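Long-range contacts in BH2851 (Bacillus halodurans, PDB 2GFG), which is of unestablished function, but as a putative adenylate cyclase of the CYTH family probably acts on a triphosphate-containing substrate: residues A[34-39]-A[124-129]; A[148-153]-A[180-185]. All coordinates share one frame; numbering follows the deposited sequence.

Contact 1. Residues A[34-39]-A[124-129]. With EDO (1,2-ethanediol), chain G.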
loop_
_atom_site.group_PDB
_atom_site.type_symbol
_atom_site.label_atom_id
_atom_site.label_comp_id
_atom_site.label_asym_id
_atom_site.label_seq_id
_atom_site.Cartn_x
_atom_site.Cartn_y
_atom_site.Cartn_z
ATOM N N LYS A 34 -13.438 3.086 -3.823
ATOM C CA LYS A 34 -13.007 4.410 -3.374
ATOM C C LYS A 34 -11.629 4.721 -3.967
ATOM O O LYS A 34 -10.780 3.849 -4.061
ATOM C CB LYS A 34 -12.937 4.467 -1.841
ATOM C CG LYS A 34 -14.171 3.878 -1.107
ATOM C CD LYS A 34 -15.468 4.565 -1.508
ATOM C CE LYS A 34 -16.663 3.997 -0.739
ATOM N NZ LYS A 34 -17.971 4.519 -1.258
ATOM N N LEU A 35 -11.416 5.979 -4.319
ATOM C CA LEU A 35 -10.170 6.416 -4.950
ATOM C C LEU A 35 -9.204 6.963 -3.913
ATOM O O LEU A 35 -9.609 7.675 -2.996
ATOM C CB LEU A 35 -10.471 7.488 -6.016
ATOM C CG LEU A 35 -9.304 8.108 -6.796
ATOM C CD1 LEU A 35 -8.377 7.051 -7.410
ATOM C CD2 LEU A 35 -9.856 9.039 -7.887
ATOM N N GLN A 36 -7.934 6.557 -4.019
ATOM C CA GLN A 36 -6.871 7.081 -3.159
ATOM C C GLN A 36 -5.592 7.328 -3.968
ATOM O O GLN A 36 -5.358 6.681 -5.000
ATOM C CB GLN A 36 -6.587 6.113 -2.009
ATOM C CG GLN A 36 -5.977 4.752 -2.463
ATOM C CD GLN A 36 -6.099 3.668 -1.410
ATOM O OE1 GLN A 36 -7.018 3.678 -0.595
ATOM N NE2 GLN A 36 -5.180 2.721 -1.433
ATOM N N ARG A 37 -4.783 8.279 -3.495
ATOM C CA ARG A 37 -3.514 8.623 -4.131
ATOM C C ARG A 37 -2.384 8.387 -3.165
ATOM O O ARG A 37 -2.387 8.917 -2.061
ATOM C CB ARG A 37 -3.510 10.074 -4.552
ATOM C CG ARG A 37 -4.398 10.370 -5.708
ATOM C CD ARG A 37 -4.045 11.699 -6.351
ATOM N NE ARG A 37 -4.693 11.864 -7.649
ATOM C CZ ARG A 37 -4.438 12.862 -8.506
ATOM N NH1 ARG A 37 -3.541 13.815 -8.204
ATOM N NH2 ARG A 37 -5.080 12.911 -9.669
ATOM N N ASN A 38 -1.401 7.607 -3.598
ATOM C CA ASN A 38 -0.239 7.308 -2.796
ATOM C C ASN A 38 0.933 8.092 -3.321
ATOM O O ASN A 38 1.336 7.908 -4.468
ATOM C CB ASN A 38 0.059 5.817 -2.849
ATOM C CG ASN A 38 -1.103 4.987 -2.403
ATOM O OD1 ASN A 38 -1.575 5.130 -1.297
ATOM N ND2 ASN A 38 -1.599 4.129 -3.291
ATOM N N HIS A 39 1.402 9.057 -2.525
ATOM C CA HIS A 39 2.561 9.864 -2.886
ATOM C C HIS A 39 3.776 9.262 -2.226
ATOM O O HIS A 39 3.850 9.208 -1.006
ATOM C CB HIS A 39 2.375 11.300 -2.423
ATOM C CG HIS A 39 1.175 11.972 -3.006
ATOM N ND1 HIS A 39 1.216 12.670 -4.194
ATOM C CD2 HIS A 39 -0.107 12.044 -2.572
ATOM C CE1 HIS A 39 0.014 13.147 -4.463
ATOM N NE2 HIS A 39 -0.806 12.784 -3.493
ATOM N N THR A 124 -5.008 4.549 -6.797
ATOM C CA THR A 124 -5.695 3.250 -6.674
ATOM C C THR A 124 -7.192 3.422 -6.428
ATOM O O THR A 124 -7.608 4.221 -5.588
ATOM C CB THR A 124 -5.102 2.387 -5.535
ATOM O OG1 THR A 124 -3.722 2.113 -5.805
ATOM C CG2 THR A 124 -5.864 1.045 -5.403
ATOM N N SER A 125 -7.989 2.678 -7.193
ATOM C CA SER A 125 -9.406 2.544 -6.951
ATOM C C SER A 125 -9.602 1.228 -6.216
ATOM O O SER A 125 -9.275 0.162 -6.747
ATOM C CB SER A 125 -10.167 2.542 -8.262
ATOM O OG SER A 125 -11.545 2.487 -8.035
ATOM N N ARG A 126 -10.133 1.300 -4.991
ATOM C CA ARG A 126 -10.148 0.145 -4.083
ATOM C C ARG A 126 -11.536 -0.211 -3.583
ATOM O O ARG A 126 -12.271 0.643 -3.120
ATOM C CB ARG A 126 -9.243 0.419 -2.881
ATOM C CG ARG A 126 -9.288 -0.690 -1.791
ATOM C CD ARG A 126 -8.256 -0.474 -0.715
ATOM N NE ARG A 126 -6.890 -0.622 -1.217
ATOM C CZ ARG A 126 -5.793 -0.542 -0.461
ATOM N NH1 ARG A 126 -5.882 -0.284 0.851
ATOM N NH2 ARG A 126 -4.601 -0.698 -1.018
ATOM N N ALA A 127 -11.851 -1.506 -3.642
ATOM C CA ALA A 127 -13.018 -2.066 -2.984
ATOM C C ALA A 127 -12.532 -3.029 -1.890
ATOM O O ALA A 127 -11.558 -3.745 -2.087
ATOM C CB ALA A 127 -13.879 -2.789 -3.979
ATOM N N GLU A 128 -13.180 -2.991 -0.722
ATOM C CA GLU A 128 -12.827 -3.879 0.408
ATOM C C GLU A 128 -14.044 -4.610 0.911
ATOM O O GLU A 128 -15.117 -4.035 1.007
ATOM C CB GLU A 128 -12.214 -3.081 1.566
ATOM C CG GLU A 128 -10.896 -2.429 1.250
ATOM C CD GLU A 128 -10.225 -1.815 2.489
ATOM O OE1 GLU A 128 -10.087 -2.518 3.508
ATOM O OE2 GLU A 128 -9.826 -0.638 2.424
ATOM N N ILE A 129 -13.872 -5.895 1.223
ATOM C CA ILE A 129 -14.930 -6.698 1.855
ATOM C C ILE A 129 -14.343 -7.517 2.982
ATOM O O ILE A 129 -13.150 -7.803 2.983
ATOM C CB ILE A 129 -15.644 -7.658 0.823
ATOM C CG1 ILE A 129 -14.632 -8.632 0.172
ATOM C CG2 ILE A 129 -16.372 -6.847 -0.237
ATOM C CD1 ILE A 129 -15.289 -9.729 -0.679
HETATM C C1 EDO G . -13.192 1.963 -10.958
HETATM O O1 EDO G . -13.713 1.817 -9.632
HETATM C C2 EDO G . -12.161 0.866 -11.240
HETATM O O2 EDO G . -12.709 -0.440 -10.969
HETATM O O HOH W 1 -3.002 1.867 -2.990
#
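Three hydrogen bonds grip a water oxygen on the barrel face that carries Gln36, Asn38 and Thr124. It accepts from Gln36 NE2 at 2.8 Å and from Asn38 ND2 at 2.7 Å, and it pairs with Thr124 OG1, which also meets Ser141. Asn38 OD1 takes a bond from Arg58 NE, which helps turn ND2 to the water. The water links Asn38 and Thr124, since Asn38 ND2 stands 3.9 Å from Thr124 OG1, too far for a direct bond. Beneath it, Gln36 faces Thr124 in an antiparallel hydrogen-bonded pair whose two N-H...O bonds lie nearly along the C=O axes; Lys34 and Arg126 form a second, its N-H groups coming from above the carbonyl planes. Gln36 starts from the crowded position between backbone N and carbonyl carbon (chi1 66°), then extends, laying CG alongside Thr124 CB at 4.0 Å. Its amide continues to Arg126, where NE2 sits 3.4 Å above the centre of the guanidinium, the two planes turned 64° apart. Both groups are donors, so no bond forms; Arg126 NE instead makes a salt bridge to Asp139. An alanine in place of Gln36 would probably cost the water one donor and one guanidinium face this cover. This part of the barrel interior gathers N-H donors and two arginines, partly balanced by Asp139, and would probably favour an anionic ligand, as in the tunnel of CYTH proteins.

Contact 2. Residues A[148-153]-A[180-185]; sequences DYEIEF and ENKIQR. With EDO (1,2-ethanediol), chain H.
A salt-bridge network joins strand 148-153 of the antiparallel barrel to the first turn of the C-terminal helix. Asp148, Glu150 and Glu152, alternate residues of the strand, all project toward Lys182 and Arg185. Glu150 OE1 is the shared acceptor: Lys182 NZ reaches it at 2.8 Å from above the carboxylate plane, while Arg185 NH1 and NH2 add two weak bonds. The guanidinium stands perpendicular to that carboxylate (90°). It grips Asp148 side-on but twisted, NE reaching OD2 at 3.0 Å and NH2 reaching OD1 at 3.2 Å from above the carboxylate, with Tyr143 a further partner of OD2. A bend at chi3 (-50°) swings the arginine head into position, and its NH1 also donates to Glu180 O at 3.1 Å, just before the N-cap residue Asn181. Lys182 is extended until its last torsion turns NZ (chi4 60°), which forms salt bridges to Glu150 OE1, to Glu152 OE2 at 2.7 Å and to Asp139. Three carboxylates around one ammonium would be expected to keep the lysine protonated. An ethanediol, probably from the crystallisation liquor, donates O1 to Glu150 OE2 at 3.1 Å. Alternate acidic residues pointing into a closed eight-stranded antiparallel barrel, here met by lysine and arginine of the C-terminal helix, fit the CYTH tunnel fold, in which relatives use acidic side chains to hold metal ions.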
loop_
_atom_site.group_PDB
_atom_site.type_symbol
_atom_site.label_atom_id
_atom_site.label_comp_id
_atom_site.label_asym_id
_atom_site.label_seq_id
_atom_site.Cartn_x
_atom_site.Cartn_y
_atom_site.Cartn_z
ATOM N N ASP A 148 -2.791 -1.448 -13.644
ATOM C CA ASP A 148 -2.887 -2.888 -13.343
ATOM C C ASP A 148 -3.963 -3.195 -12.299
ATOM O O ASP A 148 -4.575 -2.283 -11.732
ATOM C CB ASP A 148 -1.509 -3.464 -12.918
ATOM C CG ASP A 148 -0.946 -2.815 -11.630
ATOM O OD1 ASP A 148 -1.736 -2.462 -10.712
ATOM O OD2 ASP A 148 0.308 -2.748 -11.515
ATOM N N TYR A 149 -4.201 -4.487 -12.081
ATOM C CA TYR A 149 -5.261 -4.959 -11.197
ATOM C C TYR A 149 -4.688 -5.951 -10.220
ATOM O O TYR A 149 -3.798 -6.733 -10.570
ATOM C CB TYR A 149 -6.379 -5.608 -12.016
ATOM C CG TYR A 149 -6.933 -4.713 -13.094
ATOM C CD1 TYR A 149 -6.333 -4.654 -14.360
ATOM C CD2 TYR A 149 -8.030 -3.889 -12.846
ATOM C CE1 TYR A 149 -6.830 -3.802 -15.360
ATOM C CE2 TYR A 149 -8.538 -3.037 -13.834
ATOM C CZ TYR A 149 -7.929 -2.991 -15.082
ATOM O OH TYR A 149 -8.421 -2.154 -16.038
ATOM N N GLU A 150 -5.188 -5.927 -8.988
ATOM C CA GLU A 150 -4.619 -6.736 -7.918
ATOM C C GLU A 150 -5.659 -7.101 -6.859
ATOM O O GLU A 150 -6.473 -6.268 -6.460
ATOM C CB GLU A 150 -3.467 -5.972 -7.253
ATOM C CG GLU A 150 -2.521 -6.848 -6.423
ATOM C CD GLU A 150 -1.511 -6.036 -5.619
ATOM O OE1 GLU A 150 -1.531 -4.788 -5.700
ATOM O OE2 GLU A 150 -0.711 -6.645 -4.894
ATOM N N ILE A 151 -5.619 -8.357 -6.417
ATOM C CA ILE A 151 -6.401 -8.811 -5.275
ATOM C C ILE A 151 -5.432 -9.052 -4.122
ATOM O O ILE A 151 -4.291 -9.468 -4.350
ATOM C CB ILE A 151 -7.215 -10.115 -5.601
ATOM C CG1 ILE A 151 -8.257 -10.382 -4.522
ATOM C CG2 ILE A 151 -6.271 -11.354 -5.782
ATOM C CD1 ILE A 151 -9.204 -11.538 -4.860
ATOM N N GLU A 152 -5.843 -8.689 -2.898
ATOM C CA GLU A 152 -4.987 -8.890 -1.681
ATOM C C GLU A 152 -5.828 -9.344 -0.511
ATOM O O GLU A 152 -6.920 -8.847 -0.319
ATOM C CB GLU A 152 -4.273 -7.586 -1.272
ATOM C CG GLU A 152 -3.671 -6.761 -2.425
ATOM C CD GLU A 152 -3.604 -5.272 -2.111
ATOM O OE1 GLU A 152 -4.532 -4.749 -1.446
ATOM O OE2 GLU A 152 -2.661 -4.614 -2.577
ATOM N N PHE A 153 -5.275 -10.226 0.323
ATOM C CA PHE A 153 -5.948 -10.638 1.566
ATOM C C PHE A 153 -5.179 -10.143 2.780
ATOM O O PHE A 153 -3.996 -10.411 2.914
ATOM C CB PHE A 153 -6.103 -12.150 1.634
ATOM C CG PHE A 153 -6.803 -12.620 2.863
ATOM C CD1 PHE A 153 -8.154 -12.370 3.038
ATOM C CD2 PHE A 153 -6.103 -13.261 3.887
ATOM C CE1 PHE A 153 -8.809 -12.776 4.192
ATOM C CE2 PHE A 153 -6.763 -13.668 5.052
ATOM C CZ PHE A 153 -8.110 -13.428 5.196
ATOM N N GLU A 180 5.297 -7.948 -6.542
ATOM C CA GLU A 180 5.939 -7.002 -5.625
ATOM C C GLU A 180 4.932 -5.919 -5.223
ATOM O O GLU A 180 3.860 -5.806 -5.817
ATOM C CB GLU A 180 7.209 -6.385 -6.261
ATOM C CG GLU A 180 6.952 -5.486 -7.477
ATOM C CD GLU A 180 8.202 -5.264 -8.335
ATOM O OE1 GLU A 180 9.329 -5.304 -7.785
ATOM O OE2 GLU A 180 8.048 -5.044 -9.564
ATOM N N ASN A 181 5.265 -5.164 -4.184
ATOM C CA ASN A 181 4.381 -4.100 -3.671
ATOM C C ASN A 181 4.138 -2.976 -4.694
ATOM O O ASN A 181 4.953 -2.749 -5.568
ATOM C CB ASN A 181 4.956 -3.518 -2.366
ATOM C CG ASN A 181 4.835 -4.494 -1.173
ATOM O OD1 ASN A 181 3.852 -5.234 -1.053
ATOM N ND2 ASN A 181 5.821 -4.466 -0.283
ATOM N N LYS A 182 2.984 -2.294 -4.570
ATOM C CA LYS A 182 2.614 -1.176 -5.480
ATOM C C LYS A 182 3.759 -0.200 -5.659
ATOM O O LYS A 182 4.096 0.177 -6.778
ATOM C CB LYS A 182 1.401 -0.423 -4.944
ATOM C CG LYS A 182 0.089 -1.100 -5.202
ATOM C CD LYS A 182 -1.029 -0.426 -4.441
ATOM C CE LYS A 182 -2.366 -1.103 -4.680
ATOM N NZ LYS A 182 -2.366 -2.513 -4.255
ATOM N N ILE A 183 4.342 0.219 -4.535
ATOM C CA ILE A 183 5.465 1.155 -4.536
ATOM C C ILE A 183 6.691 0.585 -5.284
ATOM O O ILE A 183 7.429 1.327 -5.938
ATOM C CB ILE A 183 5.851 1.579 -3.070
ATOM C CG1 ILE A 183 6.849 2.722 -3.087
ATOM C CG2 ILE A 183 6.397 0.377 -2.253
ATOM C CD1 ILE A 183 7.047 3.368 -1.743
ATOM N N GLN A 184 6.880 -0.732 -5.199
ATOM C CA GLN A 184 7.983 -1.403 -5.908
ATOM C C GLN A 184 7.648 -1.545 -7.395
ATOM O O GLN A 184 8.510 -1.330 -8.255
ATOM C CB GLN A 184 8.269 -2.769 -5.290
ATOM C CG GLN A 184 8.638 -2.717 -3.799
ATOM C CD GLN A 184 10.032 -2.209 -3.558
ATOM N N ARG A 185 6.375 -1.873 -7.695
ATOM C CA ARG A 185 5.884 -1.883 -9.089
ATOM C C ARG A 185 5.960 -0.479 -9.685
ATOM O O ARG A 185 6.149 -0.322 -10.887
ATOM C CB ARG A 185 4.439 -2.405 -9.175
ATOM C CG ARG A 185 4.264 -3.859 -8.740
ATOM C CD ARG A 185 2.993 -4.487 -9.315
ATOM N NE ARG A 185 1.785 -3.667 -9.101
ATOM C CZ ARG A 185 0.997 -3.714 -8.009
ATOM N NH1 ARG A 185 1.322 -4.458 -6.953
ATOM N NH2 ARG A 185 -0.096 -2.964 -7.963
HETATM C C1 EDO H . 0.272 -3.854 -2.236
HETATM O O1 EDO H . 0.907 -4.558 -3.306
HETATM C C2 EDO H . 1.302 -3.106 -1.391
HETATM O O2 EDO H . 1.075 -1.684 -1.392
#

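How the contacts relate
From the N terminus, the chain passes strand 4-14 and helix 16-25 before reaching strand 34-42. Contact 1 closes a loop of 84 residues, holding strands 54-60, 63-71 and 76-83 with helices 85-94 and 101-108, when strand 117-131 returns beside it. Strand 134-143 then leads to strand 146-155, and contact 2 closes a shorter loop containing helix 158-171. The loops follow in series, neither nesting nor crossing. The first contact joins neighbouring strands of the barrel; the second brings helix 182-190 against the sheet. They touch where Lys182 CE packs 3.7 Å from Thr124 OG1, and Asp139 of the intervening strand 134-143 is shared by both contacts.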